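Carboxypeptidase A (Helicoverpa armigera, PDB 1JQG) probably removes C-terminal residues from peptides as a zinc-dependent carboxypeptidase of the M14 family, produced as a proenzyme in the insect mid-gut. Local coordinates at residues A[175-180]-A[302-307]; A[255-260]-A[367-372]; A[171-176]-A[212-217]. All coordinates share one frame; numbering follows the deposited sequence.

Interaction 1: A[175-180]-A[302-307]; sequences MMQSLL and YLDIHS. With ZN (zinc ion), chain B.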
ATOM      1  N   MET A 175       5.783   0.105  13.743  1.00 23.17           N
ATOM      2  CA  MET A 175       5.965  -0.789  12.599  1.00 23.90           C
ATOM      3  C   MET A 175       5.529  -0.056  11.339  1.00 21.65           C
ATOM      4  O   MET A 175       4.518   0.634  11.318  1.00 22.46           O
ATOM      5  CB  MET A 175       5.233  -2.132  12.782  1.00 20.51           C
ATOM      6  CG  MET A 175       5.729  -3.188  11.810  1.00 18.18           C
ATOM      7  SD  MET A 175       4.949  -4.765  12.015  1.00 15.86           S
ATOM      8  CE  MET A 175       5.155  -5.449  10.370  1.00 17.74           C
ATOM      9  N   MET A 176       6.244  -0.301  10.256  1.00 21.41           N
ATOM     10  CA  MET A 176       5.894   0.292   8.948  1.00 21.35           C
ATOM     11  C   MET A 176       6.125  -0.697   7.820  1.00 17.78           C
ATOM     12  O   MET A 176       7.053  -1.514   7.860  1.00 20.07           O
ATOM     13  CB  MET A 176       6.781   1.510   8.836  1.00 28.14           C
ATOM     14  CG  MET A 176       6.669   2.337   7.590  1.00 28.49           C
ATOM     15  SD  MET A 176       8.143   3.399   7.507  1.00 28.49           S
ATOM     16  CE  MET A 176       8.170   4.031   9.160  1.00 22.55           C
ATOM     17  N   GLN A 177       5.218  -0.730   6.859  1.00 19.02           N
ATOM     18  CA  GLN A 177       5.355  -1.660   5.730  1.00 18.83           C
ATOM     19  C   GLN A 177       4.817  -1.098   4.428  1.00 14.72           C
ATOM     20  O   GLN A 177       3.954  -0.267   4.415  1.00 15.61           O
ATOM     21  CB  GLN A 177       4.637  -2.998   5.950  1.00 20.11           C
ATOM     22  CG  GLN A 177       3.145  -2.861   6.237  1.00 21.48           C
ATOM     23  CD  GLN A 177       2.475  -4.198   6.470  1.00 20.35           C
ATOM     24  OE1 GLN A 177       2.945  -4.912   7.354  1.00 22.04           O
ATOM     25  NE2 GLN A 177       1.428  -4.507   5.696  1.00 16.67           N
ATOM     26  N   SER A 178       5.272  -1.629   3.311  1.00 16.65           N
ATOM     27  CA  SER A 178       4.858  -1.205   2.002  1.00 19.67           C
ATOM     28  C   SER A 178       4.899  -2.356   0.997  1.00 17.86           C
ATOM     29  O   SER A 178       5.384  -3.418   1.317  1.00 14.65           O
ATOM     30  CB  SER A 178       5.695  -0.002   1.491  1.00 16.58           C
ATOM     31  OG  SER A 178       7.059  -0.313   1.305  1.00 14.18           O
ATOM     32  N   LEU A 179       4.296  -2.116  -0.171  1.00 17.33           N
ATOM     33  CA  LEU A 179       4.275  -3.082  -1.251  1.00 17.00           C
ATOM     34  C   LEU A 179       3.492  -4.352  -0.966  1.00 16.09           C
ATOM     35  O   LEU A 179       3.686  -5.364  -1.592  1.00 14.77           O
ATOM     36  CB  LEU A 179       5.690  -3.389  -1.734  1.00 14.61           C
ATOM     37  CG  LEU A 179       6.386  -2.292  -2.570  1.00 16.98           C
ATOM     38  CD1 LEU A 179       7.750  -2.732  -3.075  1.00 15.42           C
ATOM     39  CD2 LEU A 179       5.575  -1.792  -3.757  1.00 13.33           C
ATOM     40  N   LEU A 180       2.489  -4.292  -0.114  1.00 19.42           N
ATOM     41  CA  LEU A 180       1.573  -5.382   0.150  1.00 19.97           C
ATOM     42  C   LEU A 180       0.800  -5.683  -1.150  1.00 19.64           C
ATOM     43  O   LEU A 180       0.609  -6.847  -1.517  1.00 16.17           O
ATOM     44  CB  LEU A 180       0.661  -5.057   1.327  1.00 18.18           C
ATOM     45  CG  LEU A 180      -0.152  -6.212   1.919  1.00 19.14           C
ATOM     46  CD1 LEU A 180       0.777  -7.254   2.458  1.00 14.66           C
ATOM     47  CD2 LEU A 180      -1.159  -5.803   2.979  1.00 13.03           C
ATOM     48  N   TYR A 302       1.208   1.341  14.003  1.00 14.25           N
ATOM     49  CA  TYR A 302       1.340   0.454  12.863  1.00 17.17           C
ATOM     50  C   TYR A 302       0.843   1.155  11.594  1.00 15.65           C
ATOM     51  O   TYR A 302      -0.297   1.632  11.581  1.00 14.26           O
ATOM     52  CB  TYR A 302       0.542  -0.838  13.082  1.00 15.99           C
ATOM     53  CG  TYR A 302       0.538  -1.795  11.921  1.00 16.84           C
ATOM     54  CD1 TYR A 302       1.529  -2.752  11.789  1.00 15.44           C
ATOM     55  CD2 TYR A 302      -0.468  -1.749  10.936  1.00 17.50           C
ATOM     56  CE1 TYR A 302       1.555  -3.675  10.755  1.00 13.01           C
ATOM     57  CE2 TYR A 302      -0.462  -2.668   9.881  1.00 20.18           C
ATOM     58  CZ  TYR A 302       0.558  -3.632   9.815  1.00 19.69           C
ATOM     59  OH  TYR A 302       0.542  -4.484   8.760  1.00 20.88           O
ATOM     60  N   LEU A 303       1.666   1.141  10.551  1.00 13.72           N
ATOM     61  CA  LEU A 303       1.335   1.815   9.316  1.00 19.74           C
ATOM     62  C   LEU A 303       1.453   0.890   8.105  1.00 18.30           C
ATOM     63  O   LEU A 303       2.504   0.353   7.783  1.00 17.64           O
ATOM     64  CB  LEU A 303       2.188   3.083   9.124  1.00 22.61           C
ATOM     65  CG  LEU A 303       2.131   4.144  10.217  1.00 24.41           C
ATOM     66  CD1 LEU A 303       3.086   5.296   9.956  1.00 32.26           C
ATOM     67  CD2 LEU A 303       0.715   4.681  10.413  1.00 28.54           C
ATOM     68  N   ASP A 304       0.359   0.713   7.396  1.00 19.62           N
ATOM     69  CA  ASP A 304       0.321  -0.062   6.152  1.00 18.90           C
ATOM     70  C   ASP A 304       0.222   0.939   5.007  1.00 17.15           C
ATOM     71  O   ASP A 304      -0.858   1.506   4.764  1.00 19.19           O
ATOM     72  CB  ASP A 304      -0.886  -1.010   6.172  1.00 17.23           C
ATOM     73  CG  ASP A 304      -0.904  -1.967   5.003  1.00 16.42           C
ATOM     74  OD1 ASP A 304       0.098  -2.110   4.280  1.00 17.24           O
ATOM     75  OD2 ASP A 304      -1.963  -2.608   4.793  1.00 21.07           O
ATOM     76  N   ILE A 305       1.336   1.163   4.336  1.00 16.93           N
ATOM     77  CA  ILE A 305       1.420   2.162   3.284  1.00 20.99           C
ATOM     78  C   ILE A 305       0.961   1.654   1.932  1.00 20.66           C
ATOM     79  O   ILE A 305       1.628   0.858   1.274  1.00 22.91           O
ATOM     80  CB  ILE A 305       2.842   2.793   3.203  1.00 21.92           C
ATOM     81  CG1 ILE A 305       3.163   3.404   4.600  1.00 15.40           C
ATOM     82  CG2 ILE A 305       2.940   3.887   2.155  1.00 10.70           C
ATOM     83  CD1 ILE A 305       4.560   3.965   4.746  1.00 26.74           C
ATOM     84  N   HIS A 306      -0.129   2.231   1.443  1.00 18.54           N
ATOM     85  CA  HIS A 306      -0.651   1.939   0.134  1.00 21.03           C
ATOM     86  C   HIS A 306      -0.665   3.208  -0.739  1.00 24.79           C
ATOM     87  O   HIS A 306      -0.300   4.301  -0.390  1.00 24.27           O
ATOM     88  CB  HIS A 306      -2.113   1.431   0.205  1.00 11.96           C
ATOM     89  CG  HIS A 306      -2.233   0.106   0.880  1.00 19.42           C
ATOM     90  ND1 HIS A 306      -2.384  -1.067   0.226  1.00 18.03           N
ATOM     91  CD2 HIS A 306      -2.201  -0.318   2.172  1.00 15.67           C
ATOM     92  CE1 HIS A 306      -2.511  -2.131   0.930  1.00 15.06           C
ATOM     93  NE2 HIS A 306      -2.369  -1.683   2.162  1.00 20.71           N
ATOM     94  N   SER A 307      -1.059   2.956  -1.976  1.00 29.06           N
ATOM     95  CA  SER A 307      -1.277   3.869  -3.012  1.00 27.22           C
ATOM     96  C   SER A 307      -2.461   3.440  -3.943  1.00 29.86           C
ATOM     97  O   SER A 307      -2.817   2.261  -3.926  1.00 28.15           O
ATOM     98  CB  SER A 307      -0.149   4.199  -3.998  1.00 30.49           C
ATOM     99  OG  SER A 307       0.005   3.198  -4.995  1.00 28.44           O
TER
HETATM  100 ZN    ZN B 413      -3.551  -1.298  -1.814  1.00 25.88          ZN
HETATM  101  O   HOH W   1       1.758  -2.126   2.025  1.00 18.35           O
HETATM  102  O   HOH W   2      -5.819  -0.403  -1.644  1.00 17.20           O
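Two parallel strands of the central mixed sheet, 173-178 and 299-307, lead to the zinc site, pairing M175 with Y302, M176 with L303 and Q177 with D304. Backbone bonds L303 N to M175 O, Q177 N to L303 O and I305 N to Q177 O fix the register. M175 SD lies at the ring edge of Y302, 3.8 Å from CE1, in a Met-aromatic contact. With CG between the backbone N and carbonyl carbon (chi1 57°) and an extended chain beyond, Q177 bridges two side chains of the other strand: OE1 takes a weak hydrogen bond from Y302 OH (2.8 Å), and NE2 donates to D304 OD1 (3.1 Å) from above the carboxylate plane. In the second shell of the metal, D304 OD2 lies in the H306 ring plane and accepts NE2 (2.8 Å), which stands above the carboxylate plane, while H306 ND1 binds the zinc ion (2.4 Å) with H181, E184 and a water. Another water donates to D304 OD1 and I305 O, and accepts L180 N. A leucine in place of Q177 would probably deprive D304 OD1 of its amide donor and Y302 OH of its acceptor. On the other face, M176 CG meets I305 CD1.

Interaction 2: A[255-260]-A[367-372]; sequences RNFGMN and SDYAMQ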
ATOM      1  N   ARG A 255      -6.727  -8.905   2.306  1.00 14.93           N
ATOM      2  CA  ARG A 255      -8.016  -9.512   2.594  1.00 19.06           C
ATOM      3  C   ARG A 255      -7.762 -10.876   3.271  1.00 19.77           C
ATOM      4  O   ARG A 255      -8.657 -11.638   3.575  1.00 19.91           O
ATOM      5  CB  ARG A 255      -8.871  -9.704   1.366  1.00 21.30           C
ATOM      6  CG  ARG A 255      -9.031  -8.531   0.418  1.00 26.83           C
ATOM      7  CD  ARG A 255     -10.117  -7.598   0.933  1.00 33.21           C
ATOM      8  NE  ARG A 255     -10.153  -6.400   0.114  1.00 46.40           N
ATOM      9  CZ  ARG A 255     -11.260  -5.828  -0.324  1.00 50.90           C
ATOM     10  NH1 ARG A 255     -12.445  -6.352  -0.012  1.00 50.35           N
ATOM     11  NH2 ARG A 255     -11.144  -4.736  -1.078  1.00 54.41           N
ATOM     12  N   ASN A 256      -6.497 -11.189   3.517  1.00 18.86           N
ATOM     13  CA  ASN A 256      -6.072 -12.434   4.120  1.00 17.79           C
ATOM     14  C   ASN A 256      -5.730 -12.344   5.609  1.00 21.07           C
ATOM     15  O   ASN A 256      -5.208 -13.292   6.217  1.00 19.64           O
ATOM     16  CB  ASN A 256      -4.848 -12.919   3.340  1.00 15.33           C
ATOM     17  CG  ASN A 256      -4.637 -14.422   3.491  1.00 18.84           C
ATOM     18  OD1 ASN A 256      -5.536 -15.184   3.186  1.00 16.68           O
ATOM     19  ND2 ASN A 256      -3.426 -14.750   3.942  1.00 16.09           N
ATOM     20  N   PHE A 257      -6.075 -11.225   6.262  1.00 23.07           N
ATOM     21  CA  PHE A 257      -5.799 -11.080   7.710  1.00 23.91           C
ATOM     22  C   PHE A 257      -6.977 -11.466   8.570  1.00 24.96           C
ATOM     23  O   PHE A 257      -8.096 -11.466   8.101  1.00 27.52           O
ATOM     24  CB  PHE A 257      -5.351  -9.661   8.050  1.00 22.88           C
ATOM     25  CG  PHE A 257      -3.953  -9.337   7.584  1.00 19.81           C
ATOM     26  CD1 PHE A 257      -3.682  -9.047   6.256  1.00 16.34           C
ATOM     27  CD2 PHE A 257      -2.883  -9.366   8.478  1.00 21.35           C
ATOM     28  CE1 PHE A 257      -2.395  -8.788   5.838  1.00 18.86           C
ATOM     29  CE2 PHE A 257      -1.585  -9.099   8.085  1.00 16.48           C
ATOM     30  CZ  PHE A 257      -1.338  -8.793   6.744  1.00 20.71           C
ATOM     31  N   GLY A 258      -6.736 -11.842   9.812  1.00 31.04           N
ATOM     32  CA  GLY A 258      -7.674 -12.439  10.726  1.00 30.26           C
ATOM     33  C   GLY A 258      -8.754 -11.573  11.297  1.00 35.05           C
ATOM     34  O   GLY A 258      -9.696 -12.119  11.886  1.00 41.39           O
ATOM     35  N   MET A 259      -8.734 -10.268  11.094  1.00 37.86           N
ATOM     36  CA  MET A 259      -9.796  -9.387  11.590  1.00 35.98           C
ATOM     37  C   MET A 259     -11.007  -9.430  10.679  1.00 35.93           C
ATOM     38  O   MET A 259     -11.063  -8.835   9.602  1.00 35.66           O
ATOM     39  CB  MET A 259      -9.237  -7.973  11.696  1.00 38.82           C
ATOM     40  CG  MET A 259      -9.750  -7.197  12.873  1.00 35.80           C
ATOM     41  SD  MET A 259     -11.416  -6.565  12.736  1.00 50.05           S
ATOM     42  CE  MET A 259     -12.005  -6.807  14.406  1.00 50.30           C
ATOM     43  N   ASN A 260     -11.994 -10.222  11.057  1.00 36.10           N
ATOM     44  CA  ASN A 260     -13.252 -10.387  10.325  1.00 36.32           C
ATOM     45  C   ASN A 260     -13.072 -10.944   8.913  1.00 39.20           C
ATOM     46  O   ASN A 260     -13.710 -10.568   7.910  1.00 38.61           O
ATOM     47  CB  ASN A 260     -14.060  -9.095  10.286  1.00 35.56           C
ATOM     48  CG  ASN A 260     -14.555  -8.672  11.659  1.00 43.25           C
ATOM     49  OD1 ASN A 260     -14.261  -7.575  12.150  1.00 44.64           O
ATOM     50  ND2 ASN A 260     -15.318  -9.540  12.330  1.00 42.16           N
ATOM     51  N   SER A 367      -3.981  -3.356   8.694  1.00 19.52           N
ATOM     52  CA  SER A 367      -4.106  -2.357   9.756  1.00 21.43           C
ATOM     53  C   SER A 367      -5.193  -2.699  10.777  1.00 20.31           C
ATOM     54  O   SER A 367      -5.019  -2.410  11.961  1.00 18.24           O
ATOM     55  CB  SER A 367      -4.289  -0.951   9.198  1.00 17.78           C
ATOM     56  OG  SER A 367      -5.459  -0.747   8.441  1.00 23.62           O
ATOM     57  N   ASP A 368      -6.293  -3.312  10.321  1.00 18.49           N
ATOM     58  CA  ASP A 368      -7.351  -3.725  11.226  1.00 20.25           C
ATOM     59  C   ASP A 368      -6.913  -4.828  12.196  1.00 22.30           C
ATOM     60  O   ASP A 368      -7.282  -4.815  13.374  1.00 26.78           O
ATOM     61  CB  ASP A 368      -8.587  -4.196  10.442  1.00 17.47           C
ATOM     62  CG  ASP A 368      -9.429  -3.049   9.947  1.00 16.86           C
ATOM     63  OD1 ASP A 368     -10.392  -3.266   9.189  1.00 28.70           O
ATOM     64  OD2 ASP A 368      -9.179  -1.869  10.235  1.00 23.75           O
ATOM     65  N   TYR A 369      -6.135  -5.790  11.691  1.00 17.84           N
ATOM     66  CA  TYR A 369      -5.662  -6.891  12.480  1.00 21.82           C
ATOM     67  C   TYR A 369      -4.644  -6.419  13.534  1.00 22.82           C
ATOM     68  O   TYR A 369      -4.790  -6.803  14.699  1.00 30.04           O
ATOM     69  CB  TYR A 369      -5.074  -8.026  11.626  1.00 20.30           C
ATOM     70  CG  TYR A 369      -4.404  -9.123  12.450  1.00 24.85           C
ATOM     71  CD1 TYR A 369      -5.139 -10.183  12.975  1.00 28.41           C
ATOM     72  CD2 TYR A 369      -3.049  -9.125  12.731  1.00 26.08           C
ATOM     73  CE1 TYR A 369      -4.576 -11.190  13.723  1.00 26.51           C
ATOM     74  CE2 TYR A 369      -2.430 -10.098  13.472  1.00 25.80           C
ATOM     75  CZ  TYR A 369      -3.211 -11.134  13.968  1.00 29.98           C
ATOM     76  OH  TYR A 369      -2.597 -12.106  14.707  1.00 29.90           O
ATOM     77  N   ALA A 370      -3.724  -5.588  13.119  1.00 21.04           N
ATOM     78  CA  ALA A 370      -2.715  -5.004  13.972  1.00 24.95           C
ATOM     79  C   ALA A 370      -3.308  -4.214  15.132  1.00 23.99           C
ATOM     80  O   ALA A 370      -2.813  -4.332  16.242  1.00 22.51           O
ATOM     81  CB  ALA A 370      -1.886  -3.989  13.161  1.00 23.15           C
ATOM     82  N   MET A 371      -4.379  -3.489  14.834  1.00 29.31           N
ATOM     83  CA  MET A 371      -5.192  -2.790  15.827  1.00 29.90           C
ATOM     84  C   MET A 371      -5.836  -3.744  16.832  1.00 27.15           C
ATOM     85  O   MET A 371      -5.891  -3.448  18.013  1.00 30.53           O
ATOM     86  CB  MET A 371      -6.279  -1.977  15.119  1.00 33.48           C
ATOM     87  CG  MET A 371      -7.218  -1.289  16.096  1.00 28.66           C
ATOM     88  SD  MET A 371      -7.160   0.502  15.938  1.00 23.72           S
ATOM     89  CE  MET A 371      -7.350   0.826  17.716  1.00 30.11           C
ATOM     90  N   GLN A 372      -6.290  -4.887  16.361  1.00 28.40           N
ATOM     91  CA  GLN A 372      -6.962  -5.882  17.192  1.00 31.29           C
ATOM     92  C   GLN A 372      -5.996  -6.682  18.048  1.00 29.73           C
ATOM     93  O   GLN A 372      -6.275  -7.137  19.168  1.00 29.17           O
ATOM     94  CB  GLN A 372      -7.755  -6.839  16.302  1.00 35.50           C
ATOM     95  CG  GLN A 372      -8.388  -8.005  17.008  1.00 40.52           C
ATOM     96  CD  GLN A 372      -8.863  -9.112  16.091  1.00 46.59           C
ATOM     97  OE1 GLN A 372      -8.087  -9.747  15.376  1.00 51.76           O
ATOM     98  NE2 GLN A 372     -10.163  -9.405  16.080  1.00 49.38           N
TER
HETATM   99  O   HOH W   3     -10.846  -6.171   8.884  1.00 23.05           O
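F257, G258 and M259 pack against Y369, D368 and Q372, joining the long loop between helices 221-228 and 283-294 to the short helix 366-373 of the carboxypeptidase fold. No direct hydrogen bond crosses the contact, which rests on van der Waals packing and one bridging water. F257 is the first residue of 255-260 to touch the helix. Its CB lies 3.9 Å from Y369 CB, and ring atom CD2 also approaches that carbon; the two side chains cross at about a right angle. F280 meets both rings, edge-to-face in the case of Y369, while residues of helix 283-294 line the same aromatic cluster. The nearest side-chain atoms of F257 and the zinc ligand H306 are about 8 Å apart, so the packing lies near the metal site without taking part in it.

At G258 the backbone itself makes the approach, with its N 3.9 Å from Y369 CD1. Y369 CG stands anti to the backbone N (chi1 173°), and CD1 is the ring atom that meets the glycine.

M259 buries the most surface of the loop residues. Its CB sits over the helix backbone near Y369 N, and CG rests 3.5 Å from D368 O, a carbonyl that also accepts the helical bond from Q372 N. Bent at chi2 and chi3, the methionine crosses the extended Q372 chain obliquely, with M259 CE 3.6 Å from Q372 NE2. D368 has its own tie beyond the contact, OD1 accepting the backbone N of G317. The same oxygen joins the loop through a water that donates to M259 O at 2.8 Å and to D368 OD1 at 3.0 Å.

Interaction 3: A[171-176]-A[212-217]; sequences KPVVMM and DWIILP
V174 and W213, M175 and I214, and M176 and I215 face each other across parallel strands 173-178 and 212-216, the two strands of a beta-alpha-beta crossover made through helix 187-200. The backbone ladder starts with D212 N to P172 O and V174 N to D212 O (3.0 Å), and ends with L216 N to M176 O (2.9 Å). On one side of the sheet V174 and W213 lie side by side: V174 CB stands over one indole face, toward the rim, and V174 CG1 is 3.7 Å from W213 CZ3. The bent end of M176 brings its CE toward the same ring atom, at 4.0 Å. On the other side, M175 CG packs on I214 CG2 (3.7 Å), and I214 CD1 touches V173 CG1.

Farther out, helices 187-200 and 402-421 cover the indole side, and W213 NE1 is held by L207 O. At the N-terminal end, D212 OD2 forms a salt bridge with R298 and OD1 accepts S162 OG. K171 NZ, also bonded to T164 OG1, forms a salt bridge with D212 OD1 in which the hydrogen bond is weak (3.4 Å). The bend at chi3 of K171 (54°) puts its CE 3.4 Å from D212 OD1.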
ATOM      1  N   LYS A 171      10.761   1.483  25.670  1.00 32.03           N
ATOM      2  CA  LYS A 171      10.635   2.202  24.412  1.00 31.04           C
ATOM      3  C   LYS A 171       9.517   1.614  23.561  1.00 29.58           C
ATOM      4  O   LYS A 171       9.415   0.400  23.348  1.00 31.84           O
ATOM      5  CB  LYS A 171      11.948   2.210  23.603  1.00 28.06           C
ATOM      6  CG  LYS A 171      13.126   2.837  24.352  1.00 39.48           C
ATOM      7  CD  LYS A 171      14.479   2.671  23.705  1.00 43.49           C
ATOM      8  CE  LYS A 171      14.466   3.167  22.270  1.00 53.55           C
ATOM      9  NZ  LYS A 171      15.849   3.062  21.712  1.00 59.27           N
ATOM     10  N   PRO A 172       8.674   2.464  22.990  1.00 25.27           N
ATOM     11  CA  PRO A 172       7.611   2.037  22.103  1.00 25.13           C
ATOM     12  C   PRO A 172       8.117   1.560  20.751  1.00 22.91           C
ATOM     13  O   PRO A 172       9.142   2.041  20.284  1.00 23.20           O
ATOM     14  CB  PRO A 172       6.765   3.324  21.910  1.00 23.81           C
ATOM     15  CG  PRO A 172       7.759   4.407  22.077  1.00 21.06           C
ATOM     16  CD  PRO A 172       8.666   3.924  23.193  1.00 21.32           C
ATOM     17  N   VAL A 173       7.397   0.686  20.075  1.00 21.83           N
ATOM     18  CA  VAL A 173       7.695   0.221  18.729  1.00 20.95           C
ATOM     19  C   VAL A 173       6.736   0.768  17.658  1.00 21.66           C
ATOM     20  O   VAL A 173       5.504   0.844  17.826  1.00 24.64           O
ATOM     21  CB  VAL A 173       7.612  -1.314  18.700  1.00 20.18           C
ATOM     22  CG1 VAL A 173       7.864  -1.928  17.335  1.00 22.46           C
ATOM     23  CG2 VAL A 173       8.621  -1.905  19.666  1.00 28.72           C
ATOM     24  N   VAL A 174       7.285   1.214  16.562  1.00 18.66           N
ATOM     25  CA  VAL A 174       6.558   1.712  15.411  1.00 24.16           C
ATOM     26  C   VAL A 174       6.816   0.814  14.189  1.00 25.35           C
ATOM     27  O   VAL A 174       7.963   0.683  13.749  1.00 27.60           O
ATOM     28  CB  VAL A 174       6.972   3.168  15.082  1.00 17.07           C
ATOM     29  CG1 VAL A 174       6.305   3.646  13.792  1.00 13.76           C
ATOM     30  CG2 VAL A 174       6.647   4.060  16.266  1.00 15.14           C
ATOM     31  N   MET A 175       5.783   0.105  13.743  1.00 23.17           N
ATOM     32  CA  MET A 175       5.965  -0.789  12.599  1.00 23.90           C
ATOM     33  C   MET A 175       5.529  -0.056  11.339  1.00 21.65           C
ATOM     34  O   MET A 175       4.518   0.634  11.318  1.00 22.46           O
ATOM     35  CB  MET A 175       5.233  -2.132  12.782  1.00 20.51           C
ATOM     36  CG  MET A 175       5.729  -3.188  11.810  1.00 18.18           C
ATOM     37  SD  MET A 175       4.949  -4.765  12.015  1.00 15.86           S
ATOM     38  CE  MET A 175       5.155  -5.449  10.370  1.00 17.74           C
ATOM     39  N   MET A 176       6.244  -0.301  10.256  1.00 21.41           N
ATOM     40  CA  MET A 176       5.894   0.292   8.948  1.00 21.35           C
ATOM     41  C   MET A 176       6.125  -0.697   7.820  1.00 17.78           C
ATOM     42  O   MET A 176       7.053  -1.514   7.860  1.00 20.07           O
ATOM     43  CB  MET A 176       6.781   1.510   8.836  1.00 28.14           C
ATOM     44  CG  MET A 176       6.669   2.337   7.590  1.00 28.49           C
ATOM     45  SD  MET A 176       8.143   3.399   7.507  1.00 28.49           S
ATOM     46  CE  MET A 176       8.170   4.031   9.160  1.00 22.55           C
ATOM     47  N   ASP A 212      11.800   2.436  18.945  1.00 19.33           N
ATOM     48  CA  ASP A 212      12.259   1.264  18.188  1.00 20.87           C
ATOM     49  C   ASP A 212      11.448   1.027  16.909  1.00 18.72           C
ATOM     50  O   ASP A 212      10.228   1.219  16.938  1.00 20.48           O
ATOM     51  CB  ASP A 212      12.117   0.021  19.059  1.00 19.91           C
ATOM     52  CG  ASP A 212      13.219  -0.140  20.062  1.00 20.17           C
ATOM     53  OD1 ASP A 212      14.186   0.629  20.051  1.00 18.52           O
ATOM     54  OD2 ASP A 212      13.151  -1.050  20.930  1.00 28.70           O
ATOM     55  N   TRP A 213      12.107   0.834  15.780  1.00 17.86           N
ATOM     56  CA  TRP A 213      11.405   0.771  14.496  1.00 17.97           C
ATOM     57  C   TRP A 213      11.566  -0.583  13.796  1.00 22.52           C
ATOM     58  O   TRP A 213      12.562  -1.305  13.873  1.00 23.95           O
ATOM     59  CB  TRP A 213      11.845   1.870  13.545  1.00 13.86           C
ATOM     60  CG  TRP A 213      11.833   3.249  14.106  1.00 16.90           C
ATOM     61  CD1 TRP A 213      12.684   3.789  15.042  1.00 19.42           C
ATOM     62  CD2 TRP A 213      10.948   4.309  13.738  1.00 19.87           C
ATOM     63  NE1 TRP A 213      12.369   5.103  15.285  1.00 18.07           N
ATOM     64  CE2 TRP A 213      11.311   5.446  14.491  1.00 27.08           C
ATOM     65  CE3 TRP A 213       9.895   4.427  12.830  1.00 18.72           C
ATOM     66  CZ2 TRP A 213      10.637   6.672  14.373  1.00 27.21           C
ATOM     67  CZ3 TRP A 213       9.229   5.609  12.718  1.00 13.45           C
ATOM     68  CH2 TRP A 213       9.588   6.726  13.490  1.00 17.27           C
ATOM     69  N   ILE A 214      10.483  -0.973  13.102  1.00 20.60           N
ATOM     70  CA  ILE A 214      10.427  -2.167  12.301  1.00 15.94           C
ATOM     71  C   ILE A 214       9.982  -1.676  10.936  1.00 16.77           C
ATOM     72  O   ILE A 214       8.890  -1.116  10.782  1.00 17.92           O
ATOM     73  CB  ILE A 214       9.458  -3.216  12.861  1.00 21.95           C
ATOM     74  CG1 ILE A 214      10.001  -3.830  14.165  1.00 29.01           C
ATOM     75  CG2 ILE A 214       9.209  -4.343  11.838  1.00 17.35           C
ATOM     76  CD1 ILE A 214       9.081  -4.799  14.877  1.00 21.14           C
ATOM     77  N   ILE A 215      10.793  -1.921   9.900  1.00 15.99           N
ATOM     78  CA  ILE A 215      10.451  -1.505   8.550  1.00 14.62           C
ATOM     79  C   ILE A 215      10.548  -2.660   7.584  1.00 15.19           C
ATOM     80  O   ILE A 215      11.626  -3.236   7.429  1.00 13.68           O
ATOM     81  CB  ILE A 215      11.344  -0.334   8.099  1.00 21.71           C
ATOM     82  CG1 ILE A 215      11.215   0.846   9.087  1.00 17.52           C
ATOM     83  CG2 ILE A 215      10.964   0.112   6.683  1.00 16.90           C
ATOM     84  CD1 ILE A 215      11.978   2.095   8.713  1.00 21.64           C
ATOM     85  N   LEU A 216       9.446  -2.925   6.882  1.00 16.58           N
ATOM     86  CA  LEU A 216       9.375  -3.986   5.869  1.00 18.93           C
ATOM     87  C   LEU A 216       9.101  -3.365   4.491  1.00 21.53           C
ATOM     88  O   LEU A 216       7.968  -3.008   4.142  1.00 21.27           O
ATOM     89  CB  LEU A 216       8.283  -5.003   6.248  1.00 16.41           C
ATOM     90  CG  LEU A 216       7.967  -6.131   5.271  1.00 17.82           C
ATOM     91  CD1 LEU A 216       9.143  -7.059   5.021  1.00 15.78           C
ATOM     92  CD2 LEU A 216       6.836  -7.027   5.762  1.00 16.84           C
ATOM     93  N   PRO A 217      10.150  -3.142   3.700  1.00 18.87           N
ATOM     94  CA  PRO A 217      10.056  -2.511   2.386  1.00 16.06           C
ATOM     95  C   PRO A 217       9.166  -3.256   1.413  1.00 21.01           C
ATOM     96  O   PRO A 217       8.298  -2.677   0.753  1.00 20.12           O
ATOM     97  CB  PRO A 217      11.480  -2.323   1.968  1.00 19.70           C
ATOM     98  CG  PRO A 217      12.302  -2.390   3.240  1.00 17.83           C
ATOM     99  CD  PRO A 217      11.550  -3.388   4.094  1.00 16.75           C
TER

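Overall arrangement
From the N terminus, strand 173-178 takes part in two of the contacts. Interaction 3 closes first, returning after the crossover helix 187-200 at strand 212-216; interaction 1 starts from the same strand but closes much later, at 299-307, so 173-178 lies between its two partners in the sheet. Interaction 2 opens at 255-260, inside the loop closed by interaction 1, and ends beyond it on helix 366-373, so these two cross. They touch where Y302 packs on A370 and S367, bringing the helix against the sheet. Interactions 1 and 3 share M175 and M176 and are joined by hydrogen bonds of S178 with L216 and P217, whereas interactions 2 and 3 follow in series without touching.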